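Local coordinates for protein serine protease inhibitor 1 (Coprinopsis cinerea, PDB 3VWC) that probably inhibits serine endopeptidases, as a single-chain beta-trefoil protein of the I66 peptidase inhibitor family, at residues S27-I33 against L71-L76; P63-Q67 against M79-W84; H88-H92 against P132-P136; N95-V99 against E139-F143; E105-P111 against V120-L125. One frame throughout, in Å; residues are numbered along the deposited sequence.

Contact 1. Residues S27-I33 against L71-L76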
# COMPACT_ATOMS: atom_id res chain seq x y z
N SER A 27 -11.37 -10.44 15.81
CA SER A 27 -10.82 -9.50 16.78
C SER A 27 -10.64 -8.12 16.15
O SER A 27 -10.61 -7.99 14.92
CB SER A 27 -9.46 -9.99 17.26
OG SER A 27 -8.52 -9.95 16.20
N LEU A 28 -10.36 -7.13 16.99
CA LEU A 28 -9.99 -5.80 16.51
C LEU A 28 -8.49 -5.57 16.48
O LEU A 28 -8.03 -4.43 16.47
CB LEU A 28 -10.67 -4.72 17.36
CG LEU A 28 -12.20 -4.77 17.34
CD1 LEU A 28 -12.84 -3.60 18.10
CD2 LEU A 28 -12.78 -4.87 15.94
N LEU A 29 -7.72 -6.65 16.57
CA LEU A 29 -6.29 -6.55 16.39
C LEU A 29 -5.99 -6.03 14.98
O LEU A 29 -6.73 -6.30 14.05
CB LEU A 29 -5.61 -7.91 16.58
CG LEU A 29 -5.63 -8.48 18.00
CD1 LEU A 29 -4.72 -9.70 18.05
CD2 LEU A 29 -5.15 -7.44 18.99
N PRO A 30 -4.90 -5.27 14.86
CA PRO A 30 -4.55 -4.78 13.50
C PRO A 30 -4.42 -5.94 12.51
O PRO A 30 -3.88 -7.01 12.86
CB PRO A 30 -3.17 -4.15 13.72
CG PRO A 30 -3.27 -3.60 15.11
CD PRO A 30 -3.99 -4.72 15.88
N LYS A 31 -4.91 -5.74 11.30
CA LYS A 31 -4.97 -6.82 10.33
C LYS A 31 -3.88 -6.62 9.29
O LYS A 31 -3.69 -5.49 8.78
CB LYS A 31 -6.33 -6.88 9.65
CG LYS A 31 -7.49 -7.20 10.64
CD LYS A 31 -7.43 -8.67 11.06
CE LYS A 31 -8.50 -8.94 12.14
NZ LYS A 31 -8.02 -8.62 13.54
N ARG A 32 -3.22 -7.70 8.88
CA ARG A 32 -2.12 -7.56 7.91
C ARG A 32 -2.64 -7.18 6.54
O ARG A 32 -3.62 -7.76 6.03
CB ARG A 32 -1.33 -8.87 7.79
CG ARG A 32 -0.41 -9.17 8.96
CD ARG A 32 0.27 -10.55 8.74
NE ARG A 32 0.98 -10.99 9.94
CZ ARG A 32 1.96 -11.90 9.98
NH1 ARG A 32 2.46 -12.49 8.87
NH2 ARG A 32 2.51 -12.15 11.15
N ILE A 33 -1.91 -6.24 5.93
CA ILE A 33 -2.09 -5.99 4.52
C ILE A 33 -1.13 -6.87 3.75
O ILE A 33 0.02 -6.96 4.10
CB ILE A 33 -1.88 -4.49 4.15
CG1 ILE A 33 -2.90 -3.58 4.87
CG2 ILE A 33 -1.97 -4.32 2.62
CD1 ILE A 33 -4.34 -3.92 4.61
N LEU A 71 2.89 -3.30 7.28
CA LEU A 71 1.66 -2.53 6.98
C LEU A 71 0.40 -3.21 7.48
O LEU A 71 0.17 -4.39 7.18
CB LEU A 71 1.57 -2.30 5.46
CG LEU A 71 0.41 -1.44 5.02
CD1 LEU A 71 0.54 -0.00 5.54
CD2 LEU A 71 0.33 -1.44 3.48
N PHE A 72 -0.39 -2.50 8.30
CA PHE A 72 -1.66 -3.09 8.83
C PHE A 72 -2.84 -2.18 8.60
O PHE A 72 -2.65 -0.97 8.49
CB PHE A 72 -1.58 -3.24 10.35
CG PHE A 72 -0.53 -4.23 10.82
CD1 PHE A 72 -0.94 -5.50 11.24
CD2 PHE A 72 0.77 -3.83 11.08
CE1 PHE A 72 0.01 -6.37 11.79
CE2 PHE A 72 1.75 -4.67 11.66
CZ PHE A 72 1.35 -5.96 12.06
N ALA A 73 -4.03 -2.76 8.57
CA ALA A 73 -5.27 -2.04 8.77
C ALA A 73 -5.57 -1.87 10.26
O ALA A 73 -5.42 -2.83 11.07
CB ALA A 73 -6.37 -2.70 8.05
N ASP A 74 -5.91 -0.64 10.64
CA ASP A 74 -6.17 -0.30 12.06
C ASP A 74 -7.66 -0.46 12.32
O ASP A 74 -8.49 0.27 11.78
CB ASP A 74 -5.70 1.13 12.40
CG ASP A 74 -5.86 1.51 13.88
OD1 ASP A 74 -6.22 0.64 14.71
OD2 ASP A 74 -5.71 2.74 14.17
N LEU A 75 -7.99 -1.51 13.06
CA LEU A 75 -9.36 -1.79 13.40
C LEU A 75 -9.74 -1.11 14.71
O LEU A 75 -10.91 -0.87 14.93
CB LEU A 75 -9.62 -3.32 13.44
CG LEU A 75 -10.00 -3.93 12.08
CD1 LEU A 75 -8.92 -3.70 11.03
CD2 LEU A 75 -10.27 -5.44 12.21
N LEU A 76 -8.78 -0.94 15.63
CA LEU A 76 -9.10 -0.43 17.00
C LEU A 76 -9.17 1.09 17.06
O LEU A 76 -9.96 1.66 17.85
CB LEU A 76 -8.08 -0.95 18.04
CG LEU A 76 -8.30 -0.50 19.49
CD1 LEU A 76 -9.62 -1.07 20.02
CD2 LEU A 76 -7.14 -0.88 20.40
O HOH W 1 -6.25 -2.42 15.40

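Contact 2. Residues P63-Q67 against M79-W84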
# COMPACT_ATOMS: atom_id res chain seq x y z
N PRO A 63 -8.33 2.27 7.98
CA PRO A 63 -7.19 3.02 7.43
C PRO A 63 -5.93 2.23 7.73
O PRO A 63 -5.85 1.55 8.75
CB PRO A 63 -7.22 4.34 8.24
CG PRO A 63 -7.85 3.97 9.57
CD PRO A 63 -8.91 2.93 9.18
N VAL A 64 -4.92 2.31 6.85
CA VAL A 64 -3.68 1.57 7.08
C VAL A 64 -2.57 2.41 7.67
O VAL A 64 -2.52 3.66 7.49
CB VAL A 64 -3.23 0.81 5.80
CG1 VAL A 64 -4.32 -0.05 5.23
CG2 VAL A 64 -2.84 1.76 4.65
N ALA A 65 -1.68 1.76 8.41
CA ALA A 65 -0.67 2.41 9.18
C ALA A 65 0.47 1.42 9.39
O ALA A 65 0.25 0.19 9.36
CB ALA A 65 -1.29 2.86 10.53
N PRO A 66 1.67 1.92 9.63
CA PRO A 66 2.87 1.12 9.80
C PRO A 66 3.05 0.74 11.26
O PRO A 66 2.68 1.51 12.15
CB PRO A 66 4.01 2.06 9.36
CG PRO A 66 3.47 3.46 9.70
CD PRO A 66 1.95 3.37 9.50
N GLN A 67 3.53 -0.47 11.51
CA GLN A 67 3.85 -0.88 12.88
C GLN A 67 4.95 -1.94 12.80
O GLN A 67 4.84 -2.89 12.04
CB GLN A 67 2.60 -1.40 13.56
CG GLN A 67 2.82 -1.92 14.97
CD GLN A 67 1.54 -2.40 15.59
OE1 GLN A 67 0.73 -1.58 16.04
NE2 GLN A 67 1.25 -3.69 15.45
N MET A 79 -3.76 3.37 16.23
CA MET A 79 -2.51 3.39 15.48
C MET A 79 -2.14 4.78 14.98
O MET A 79 -2.98 5.54 14.46
CB MET A 79 -2.56 2.40 14.30
CG MET A 79 -2.83 0.95 14.75
SD MET A 79 -2.57 -0.24 13.42
CE MET A 79 -0.79 -0.24 13.38
N GLU A 80 -0.87 5.10 15.15
CA GLU A 80 -0.36 6.39 14.74
C GLU A 80 0.14 6.31 13.31
O GLU A 80 0.21 5.22 12.70
CB GLU A 80 0.77 6.83 15.67
CG GLU A 80 0.29 7.29 17.07
CD GLU A 80 -0.86 8.33 17.02
OE1 GLU A 80 -0.66 9.44 16.48
OE2 GLU A 80 -1.97 8.05 17.56
N ASP A 81 0.35 7.48 12.73
CA ASP A 81 0.99 7.59 11.43
C ASP A 81 0.14 7.04 10.28
O ASP A 81 0.66 6.31 9.42
CB ASP A 81 2.37 6.94 11.47
CG ASP A 81 3.19 7.39 12.65
OD1 ASP A 81 3.47 8.60 12.79
OD2 ASP A 81 3.65 6.53 13.41
N LYS A 82 -1.09 7.54 10.17
CA LYS A 82 -1.99 7.11 9.13
C LYS A 82 -1.94 7.91 7.84
O LYS A 82 -2.67 7.65 6.92
CB LYS A 82 -3.45 7.13 9.65
CG LYS A 82 -3.66 6.26 10.86
CD LYS A 82 -5.15 6.06 11.12
CE LYS A 82 -5.37 5.30 12.42
NZ LYS A 82 -6.73 5.60 12.96
N LYS A 83 -1.06 8.91 7.76
CA LYS A 83 -1.00 9.76 6.57
C LYS A 83 0.13 9.30 5.64
O LYS A 83 1.21 8.98 6.09
CB LYS A 83 -0.72 11.22 6.98
CG LYS A 83 -1.94 12.00 7.48
CD LYS A 83 -1.50 13.44 7.87
CE LYS A 83 -2.68 14.32 8.26
NZ LYS A 83 -2.41 15.80 8.11
N TRP A 84 -0.19 9.22 4.35
CA TRP A 84 0.75 8.73 3.29
C TRP A 84 0.89 9.75 2.16
O TRP A 84 -0.09 10.43 1.78
CB TRP A 84 0.18 7.43 2.68
CG TRP A 84 0.00 6.35 3.73
CD1 TRP A 84 -1.11 6.12 4.47
CD2 TRP A 84 1.00 5.44 4.20
NE1 TRP A 84 -0.89 5.08 5.35
CE2 TRP A 84 0.40 4.64 5.21
CE3 TRP A 84 2.35 5.20 3.85
CZ2 TRP A 84 1.10 3.65 5.90
CZ3 TRP A 84 3.06 4.18 4.55
CH2 TRP A 84 2.40 3.39 5.55
O HOH W 2 -3.99 5.44 5.94
O HOH W 3 3.93 3.95 13.51
O HOH W 4 0.77 2.76 13.51

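Contact 3. Residues H88-H92 against P132-P136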
# COMPACT_ATOMS: atom_id res chain seq x y z
N HIS A 88 3.04 9.88 -8.11
CA HIS A 88 3.14 9.28 -9.43
C HIS A 88 4.63 9.08 -9.78
O HIS A 88 5.46 10.00 -9.57
CB HIS A 88 2.60 10.26 -10.48
CG HIS A 88 1.15 10.11 -10.78
ND1 HIS A 88 0.67 9.19 -11.68
CD2 HIS A 88 0.08 10.83 -10.36
CE1 HIS A 88 -0.64 9.31 -11.78
NE2 HIS A 88 -1.03 10.30 -10.99
N GLN A 89 4.93 7.94 -10.38
CA GLN A 89 6.25 7.69 -10.98
C GLN A 89 6.04 7.34 -12.45
O GLN A 89 6.12 6.17 -12.84
CB GLN A 89 7.02 6.57 -10.25
CG GLN A 89 7.09 6.79 -8.73
CD GLN A 89 7.92 8.01 -8.34
OE1 GLN A 89 8.70 8.55 -9.16
NE2 GLN A 89 7.75 8.48 -7.09
N PRO A 90 5.85 8.38 -13.30
CA PRO A 90 5.43 8.14 -14.70
C PRO A 90 6.47 7.41 -15.57
O PRO A 90 6.11 6.80 -16.56
CB PRO A 90 5.28 9.55 -15.28
CG PRO A 90 5.18 10.46 -14.15
CD PRO A 90 5.80 9.81 -12.93
N GLN A 91 7.72 7.47 -15.13
CA GLN A 91 8.83 6.75 -15.74
C GLN A 91 8.67 5.25 -15.60
O GLN A 91 9.40 4.47 -16.27
CB GLN A 91 10.19 7.25 -15.20
CG GLN A 91 10.49 6.82 -13.74
CD GLN A 91 9.94 7.76 -12.65
OE1 GLN A 91 8.97 8.49 -12.84
NE2 GLN A 91 10.54 7.68 -11.47
N HIS A 92 7.74 4.84 -14.72
CA HIS A 92 7.46 3.42 -14.49
C HIS A 92 6.09 2.98 -15.01
O HIS A 92 5.67 1.83 -14.81
CB HIS A 92 7.61 3.03 -13.01
CG HIS A 92 9.00 3.16 -12.49
ND1 HIS A 92 10.02 2.31 -12.88
CD2 HIS A 92 9.54 3.98 -11.57
CE1 HIS A 92 11.13 2.64 -12.24
NE2 HIS A 92 10.86 3.67 -11.45
N PRO A 132 15.03 10.74 -14.01
CA PRO A 132 14.50 10.64 -12.65
C PRO A 132 14.96 9.34 -11.95
O PRO A 132 15.47 8.45 -12.62
CB PRO A 132 12.98 10.57 -12.89
CG PRO A 132 12.85 9.84 -14.18
CD PRO A 132 14.05 10.35 -15.03
N PRO A 133 14.83 9.27 -10.63
CA PRO A 133 15.17 8.03 -9.94
C PRO A 133 14.40 6.84 -10.48
O PRO A 133 13.25 6.98 -10.96
CB PRO A 133 14.78 8.29 -8.49
CG PRO A 133 14.72 9.79 -8.38
CD PRO A 133 14.22 10.26 -9.72
N ARG A 134 15.08 5.71 -10.56
CA ARG A 134 14.36 4.51 -10.96
C ARG A 134 14.21 3.57 -9.76
O ARG A 134 15.18 3.20 -9.11
CB ARG A 134 15.05 3.83 -12.13
CG ARG A 134 14.72 4.59 -13.44
CD ARG A 134 14.82 3.75 -14.72
NE ARG A 134 13.78 2.71 -14.88
CZ ARG A 134 12.58 2.89 -15.45
NH1 ARG A 134 12.20 4.10 -15.86
NH2 ARG A 134 11.75 1.85 -15.58
N TYR A 135 12.96 3.29 -9.41
CA TYR A 135 12.69 2.50 -8.23
C TYR A 135 12.65 1.02 -8.61
O TYR A 135 12.16 0.65 -9.68
CB TYR A 135 11.32 2.91 -7.71
CG TYR A 135 11.31 4.29 -7.13
CD1 TYR A 135 11.48 4.46 -5.75
CD2 TYR A 135 11.15 5.44 -7.93
CE1 TYR A 135 11.44 5.75 -5.18
CE2 TYR A 135 11.15 6.71 -7.38
CZ TYR A 135 11.35 6.85 -6.02
OH TYR A 135 11.33 8.10 -5.44
N PRO A 136 13.09 0.17 -7.70
CA PRO A 136 12.83 -1.26 -7.88
C PRO A 136 11.33 -1.58 -7.82
O PRO A 136 10.55 -0.88 -7.14
CB PRO A 136 13.56 -1.91 -6.68
CG PRO A 136 13.48 -0.80 -5.62
CD PRO A 136 13.66 0.50 -6.37
O HOH W 5 11.36 10.22 -7.63

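Contact 4. Residues N95-V99 against E139-F143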
# COMPACT_ATOMS: atom_id res chain seq x y z
N ASN A 95 -0.09 4.76 -14.28
CA ASN A 95 -0.88 4.65 -13.04
C ASN A 95 -0.02 4.04 -11.91
O ASN A 95 -0.54 3.37 -10.99
CB ASN A 95 -2.09 3.75 -13.33
CG ASN A 95 -3.06 4.40 -14.27
OD1 ASN A 95 -3.34 5.59 -14.18
ND2 ASN A 95 -3.52 3.63 -15.25
N VAL A 96 1.29 4.23 -11.99
CA VAL A 96 2.25 3.68 -11.03
C VAL A 96 2.71 4.72 -9.98
O VAL A 96 3.03 5.86 -10.33
CB VAL A 96 3.47 3.09 -11.77
CG1 VAL A 96 4.51 2.57 -10.79
CG2 VAL A 96 3.03 1.93 -12.70
N PHE A 97 2.76 4.30 -8.71
CA PHE A 97 3.01 5.21 -7.58
C PHE A 97 4.00 4.59 -6.62
O PHE A 97 4.03 3.36 -6.45
CB PHE A 97 1.68 5.41 -6.81
CG PHE A 97 0.63 6.13 -7.62
CD1 PHE A 97 -0.20 5.43 -8.50
CD2 PHE A 97 0.52 7.52 -7.54
CE1 PHE A 97 -1.12 6.11 -9.31
CE2 PHE A 97 -0.54 8.17 -8.22
CZ PHE A 97 -1.32 7.48 -9.12
N THR A 98 4.67 5.45 -5.85
CA THR A 98 5.21 5.06 -4.53
C THR A 98 4.27 5.56 -3.43
O THR A 98 3.49 6.50 -3.63
CB THR A 98 6.61 5.68 -4.29
OG1 THR A 98 6.54 7.09 -4.54
CG2 THR A 98 7.60 5.06 -5.30
N VAL A 99 4.34 4.90 -2.27
CA VAL A 99 3.49 5.24 -1.12
C VAL A 99 4.41 5.35 0.08
O VAL A 99 4.97 4.34 0.53
CB VAL A 99 2.41 4.14 -0.86
CG1 VAL A 99 1.52 4.58 0.29
CG2 VAL A 99 1.61 3.90 -2.11
N GLU A 139 8.89 -1.48 -4.75
CA GLU A 139 8.43 -0.23 -4.12
C GLU A 139 7.39 0.48 -4.97
O GLU A 139 6.96 1.56 -4.62
CB GLU A 139 9.64 0.72 -3.91
CG GLU A 139 10.72 0.03 -3.05
CD GLU A 139 11.94 0.89 -2.83
OE1 GLU A 139 12.15 1.80 -3.70
OE2 GLU A 139 12.73 0.60 -1.92
N LEU A 140 6.93 -0.20 -6.04
CA LEU A 140 5.98 0.39 -7.00
C LEU A 140 4.64 -0.33 -7.00
O LEU A 140 4.59 -1.58 -6.93
CB LEU A 140 6.61 0.36 -8.41
CG LEU A 140 7.91 1.20 -8.49
CD1 LEU A 140 8.44 0.92 -9.90
CD2 LEU A 140 7.65 2.71 -8.30
N PHE A 141 3.57 0.44 -7.01
CA PHE A 141 2.21 -0.08 -6.99
C PHE A 141 1.41 0.56 -8.11
O PHE A 141 1.47 1.76 -8.30
CB PHE A 141 1.62 0.27 -5.63
CG PHE A 141 2.35 -0.39 -4.53
CD1 PHE A 141 3.54 0.16 -4.04
CD2 PHE A 141 2.06 -1.69 -4.15
CE1 PHE A 141 4.33 -0.51 -3.10
CE2 PHE A 141 2.81 -2.33 -3.20
CZ PHE A 141 3.98 -1.79 -2.71
N THR A 142 0.54 -0.22 -8.75
CA THR A 142 -0.40 0.31 -9.72
C THR A 142 -1.74 0.58 -9.09
O THR A 142 -2.33 -0.35 -8.48
CB THR A 142 -0.57 -0.64 -10.91
OG1 THR A 142 0.71 -0.91 -11.49
CG2 THR A 142 -1.44 -0.02 -12.03
N PHE A 143 -2.17 1.83 -9.06
CA PHE A 143 -3.48 2.21 -8.49
C PHE A 143 -4.39 2.47 -9.68
O PHE A 143 -4.15 3.41 -10.45
CB PHE A 143 -3.40 3.50 -7.69
CG PHE A 143 -2.91 3.33 -6.28
CD1 PHE A 143 -1.59 2.93 -6.00
CD2 PHE A 143 -3.75 3.62 -5.22
CE1 PHE A 143 -1.12 2.84 -4.67
CE2 PHE A 143 -3.31 3.53 -3.91
CZ PHE A 143 -2.00 3.11 -3.62
O HOH W 6 -4.32 6.03 -11.32
O HOH W 7 6.19 2.58 -2.14

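Contact 5. Residues E105-P111 against V120-L125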
# COMPACT_ATOMS: atom_id res chain seq x y z
N GLU A 105 8.53 8.52 7.11
CA GLU A 105 9.32 8.55 5.90
C GLU A 105 9.70 7.18 5.35
O GLU A 105 10.58 7.06 4.49
CB GLU A 105 10.54 9.49 6.04
CG GLU A 105 10.13 10.88 6.50
CD GLU A 105 11.29 11.83 6.59
OE1 GLU A 105 12.46 11.38 6.53
OE2 GLU A 105 11.01 13.05 6.72
N HIS A 106 8.98 6.15 5.80
CA HIS A 106 9.20 4.79 5.32
C HIS A 106 8.03 4.44 4.43
O HIS A 106 6.89 4.85 4.67
CB HIS A 106 9.24 3.84 6.50
CG HIS A 106 10.44 4.03 7.37
ND1 HIS A 106 10.71 3.22 8.46
CD2 HIS A 106 11.45 4.92 7.30
CE1 HIS A 106 11.84 3.62 9.03
NE2 HIS A 106 12.32 4.63 8.33
N GLY A 107 8.28 3.68 3.34
CA GLY A 107 7.28 3.48 2.32
C GLY A 107 6.90 1.99 2.15
O GLY A 107 7.60 1.11 2.67
N TRP A 108 5.87 1.74 1.35
CA TRP A 108 5.40 0.37 1.14
C TRP A 108 6.47 -0.38 0.34
O TRP A 108 6.92 0.11 -0.73
CB TRP A 108 4.10 0.35 0.39
CG TRP A 108 2.87 0.89 1.08
CD1 TRP A 108 2.80 1.60 2.26
CD2 TRP A 108 1.56 0.79 0.58
NE1 TRP A 108 1.49 1.91 2.53
CE2 TRP A 108 0.71 1.46 1.50
CE3 TRP A 108 1.00 0.22 -0.60
CZ2 TRP A 108 -0.67 1.57 1.28
CZ3 TRP A 108 -0.40 0.31 -0.80
CH2 TRP A 108 -1.22 0.97 0.15
N VAL A 109 6.71 -1.62 0.74
CA VAL A 109 7.65 -2.49 0.03
C VAL A 109 7.12 -3.94 -0.00
O VAL A 109 6.71 -4.53 1.03
CB VAL A 109 9.06 -2.52 0.71
CG1 VAL A 109 10.00 -3.49 -0.01
CG2 VAL A 109 9.66 -1.11 0.72
N VAL A 110 7.01 -4.51 -1.21
CA VAL A 110 6.71 -5.95 -1.35
C VAL A 110 8.04 -6.60 -1.76
O VAL A 110 8.57 -6.29 -2.84
CB VAL A 110 5.65 -6.17 -2.45
CG1 VAL A 110 5.50 -7.71 -2.79
CG2 VAL A 110 4.34 -5.64 -1.96
N PRO A 111 8.63 -7.46 -0.90
CA PRO A 111 9.91 -8.08 -1.31
C PRO A 111 9.79 -8.85 -2.62
O PRO A 111 8.74 -9.44 -2.94
CB PRO A 111 10.23 -9.04 -0.16
CG PRO A 111 9.42 -8.56 1.02
CD PRO A 111 8.17 -7.92 0.44
N VAL A 120 2.77 -6.90 3.44
CA VAL A 120 3.48 -5.75 2.89
C VAL A 120 4.33 -5.10 3.99
O VAL A 120 3.93 -5.04 5.16
CB VAL A 120 2.45 -4.77 2.32
CG1 VAL A 120 3.13 -3.48 1.82
CG2 VAL A 120 1.69 -5.42 1.17
N GLU A 121 5.54 -4.71 3.61
CA GLU A 121 6.51 -4.12 4.53
C GLU A 121 6.45 -2.59 4.43
O GLU A 121 5.96 -2.07 3.45
CB GLU A 121 7.92 -4.65 4.26
CG GLU A 121 7.89 -6.17 4.43
CD GLU A 121 9.24 -6.86 4.31
OE1 GLU A 121 10.24 -6.20 3.97
OE2 GLU A 121 9.26 -8.09 4.53
N VAL A 122 6.96 -1.91 5.45
CA VAL A 122 7.14 -0.47 5.42
C VAL A 122 8.53 -0.11 5.84
O VAL A 122 8.93 -0.35 6.97
CB VAL A 122 6.11 0.25 6.31
CG1 VAL A 122 6.23 1.76 6.16
CG2 VAL A 122 4.67 -0.21 6.00
N ARG A 123 9.31 0.42 4.90
CA ARG A 123 10.79 0.57 5.07
C ARG A 123 11.24 1.84 4.38
O ARG A 123 10.63 2.26 3.41
CB ARG A 123 11.53 -0.55 4.30
CG ARG A 123 11.24 -1.99 4.65
CD ARG A 123 12.35 -2.82 4.01
NE ARG A 123 11.90 -4.10 3.47
CZ ARG A 123 12.55 -4.78 2.52
NH1 ARG A 123 13.67 -4.29 1.99
NH2 ARG A 123 12.11 -5.96 2.10
N PRO A 124 12.44 2.35 4.73
CA PRO A 124 12.97 3.44 3.88
C PRO A 124 13.05 2.99 2.42
O PRO A 124 13.58 1.92 2.15
CB PRO A 124 14.39 3.66 4.41
CG PRO A 124 14.44 3.01 5.73
CD PRO A 124 13.36 1.97 5.82
N LEU A 125 12.61 3.83 1.48
CA LEU A 125 12.71 3.45 0.07
C LEU A 125 14.09 3.70 -0.47
O LEU A 125 14.75 4.71 -0.10
CB LEU A 125 11.71 4.21 -0.78
CG LEU A 125 10.22 3.97 -0.45
CD1 LEU A 125 9.38 4.50 -1.59
CD2 LEU A 125 9.96 2.43 -0.25
O HOH W 8 11.04 6.16 2.12
O HOH W 9 8.79 1.40 9.09

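Contact 1. Residues S27-I33 against L71-L76
K31 and A73 face each other as an antiparallel hydrogen-bonded pair: K31 N donates to A73 O at 3.0 Å, and A73 N returns a bond to K31 O. I33 N adds a third bond, to L71 O. The F72 ring leans on P30, whose CB lies 3.6 Å from F72 CD1, while R32 runs beside F72, its CG touching F72 CE1. I33 crosses L71, CG2 of I33 lying 3.8 Å from L71 CD2. Strands 31-35 and 70-73 are neighbouring antiparallel strands of the beta-trefoil; strand 62-67 flanks 70-73, and its V64 packs on both I33 and L71. Beyond A73 the segments are loops. L75 meets the K31 chain at about a right angle, with L75 CD2 3.6 Å from K31 CG. Bends at chi2 (-73°) and chi4 (-85°) curl K31 back over its own segment. There K31 NZ donates to L29 O at 2.7 Å. The same nitrogen also bonds both S27 O and S27 OG. This triple grip probably stabilises the ammonium charge, with D25 as a weak, long ion-pair partner; D25 also bonds S27 OG. At the loop end, water 1 donates to L28 O at 2.9 Å and accepts from L76 N.

Contact 2. Residues P63-Q67 against M79-W84
W84 presents its indole edge to V64 and A65: NE1 donates to V64 O at 3.0 Å, with an N-H...O angle of 165°. The oxygen lies in the indole plane, but NE1 stands above the carbonyl plane of V64. Beside this bond, water 2 joins V64 O to K82 O. The packing here is close. W84 CZ2 touches A65 CA and lies 3.7 Å from P66 CD, while A65 CB sits 3.5 Å from E80 O and also meets M79 CB. M79 swings CG beside its backbone N (chi1 -58°) and turns at chi3, which carries CE to Q67, 3.3 Å from OE1 and near CB. Two margins are looser. At one, K82 runs as an extended chain past P63, CD at 3.7 Å from P63 CG. The other is wet: water 4 lies between P66 O and E80 O, and water 3 between P66 O and D81 OD2, which it meets at 2.6 Å. D81 OD1 is bonded to S103 OG. Buried W84 also meets W108 edge-to-face, so strand 62-67 and the loop leading into strand 84-88 close over an aromatic core of the beta-trefoil.

Contact 3. Residues H88-H92 against P132-P136
Q91 and R134 run antiparallel, side by side, and each ends on a backbone carbonyl of the other segment. Q91 NE2 donates to P133 O at 2.8 Å, almost along the C=O axis, and R134 NH1 donates to Q91 O at 2.9 Å from well above the carbonyl plane. With CG wedged between its backbone N and carbonyl carbon (chi1 72°), Q91 doubles back at chi2, so that NE2 also bonds Q89 OE1 at 3.1 Å. The H92 ring lies obliquely to R134, planes 51° apart, and its CE1 stands 3.4 Å above one face of the guanidinium. At the edge of that ring H92 NE2 accepts from Y135 N at 3.0 Å, the donor being 25° out of the ring plane. The Q89 side chain runs across that of Y135, its amide oblique to the ring, Q89 OE1 3.5 Å from Y135 CE2, while P132 CG packs against Q91 CB. Q89 NE2 is held by T98 OG1, which ties the residue just before the 3-10 segment to strand 96-101. Because NE2 of H92 accepts a backbone N-H, the ring is probably neutral, with any proton at ND1, and the nearby guanidinium would probably also disfavour a positively charged imidazole.

Contact 4. Residues N95-V99 against E139-F143
F97 and F141 form an antiparallel hydrogen-bonded pair joining strands 96-101 and 141-145, neighbouring antiparallel strands of the beta-trefoil. F97 N donates to F141 O at 2.9 Å and F141 N to F97 O at 3.0 Å; F143 N adds a bond to N95 O. Segments 96-99 and 141-143 run 115° apart, far from straight antiparallel alignment. The F143 CB packs 3.8 Å from both CD1 and CE1 of F97; CG of F143 is a little farther from F97 CD1, and F143 CD1 closes to 3.8 Å from the same atom. Farther round the ring, CE1 and CZ rest on V99 CG2, CE1 at 3.9 Å. The F97 and F143 rings meet obliquely, planes at 69°. F143 also touches V9 of strand 5-11, and F141 meets W108 edge-to-face. On the other side of the sheet V96 pairs with T142, and V96 CG1 meets L140 CB. L140 lies alongside T98, pointing the same way, its CD2 3.8 Å from T98 CG2. That methyl, set anti to the carbonyl carbon of T98, also touches the backbone oxygen of E139. At the exposed end, water 6 donates to both N95 OD1 and F143 O, the latter at 2.8 Å.

Contact 5. Residues E105-P111 against V120-L125
G107 and V109 pair with R123 and E121 as antiparallel hydrogen-bonded positions, with W108 and V122 the non-hydrogen-bonded pair between them. Four backbone bonds close the hairpin, from G107 N to R123 O at 2.7 Å, R123 N to G107 O, V109 N to E121 O and E121 N to V109 O. The strand directions lie 133° apart. Beside the pairing, P124 CD sits over the centre of the H106 ring, 3.7 Å from its centroid and 4° off the normal, a CH-pi contact. On the face bearing V109, E121 and R123, V109 CG1 lies over the middle of the R123 guanidinium, 3.8 Å from CZ. R123 grips E121 side-on: NE and NH2 both reach OE1 at 2.7 Å, a salt bridge that helps hold the guanidinium flat over the valine. P111 CG touches E121 OE2 at 3.5 Å, and V109 CG2 meets L125 CD2. Water 9 links H106 ND1 and V122 O. On the opposite face, W108 points into the core, where it also meets W46, while V122 and V120 pack on L71 of strand 70-73 and V120 also on I33 of strand 31-35; W108 bonds through its backbone to V99 of strand 96-101.

Overall arrangement
Contacts 1 and 2 come first along the chain, with alternating segments; their centres are about 10 Å apart, and their strands 70-73 and 62-67 are neighbours in the same sheet. Contacts 3 and 4 also interleave, with centres about 9 Å apart, and lie on the other side of the chain's centre from contact 1; the centres of contacts 1 and 3 are about 30 Å apart. Contact 5, the hairpin of 107-109 and 121-123, falls between the two halves of both contact 3 and contact 4 in sequence. It touches contacts 1, 2 and 4 but not contact 3. Contact 5 thus joins the 1/2 side of the trefoil to contact 4, while contact 3 ties surface loops together at the far end.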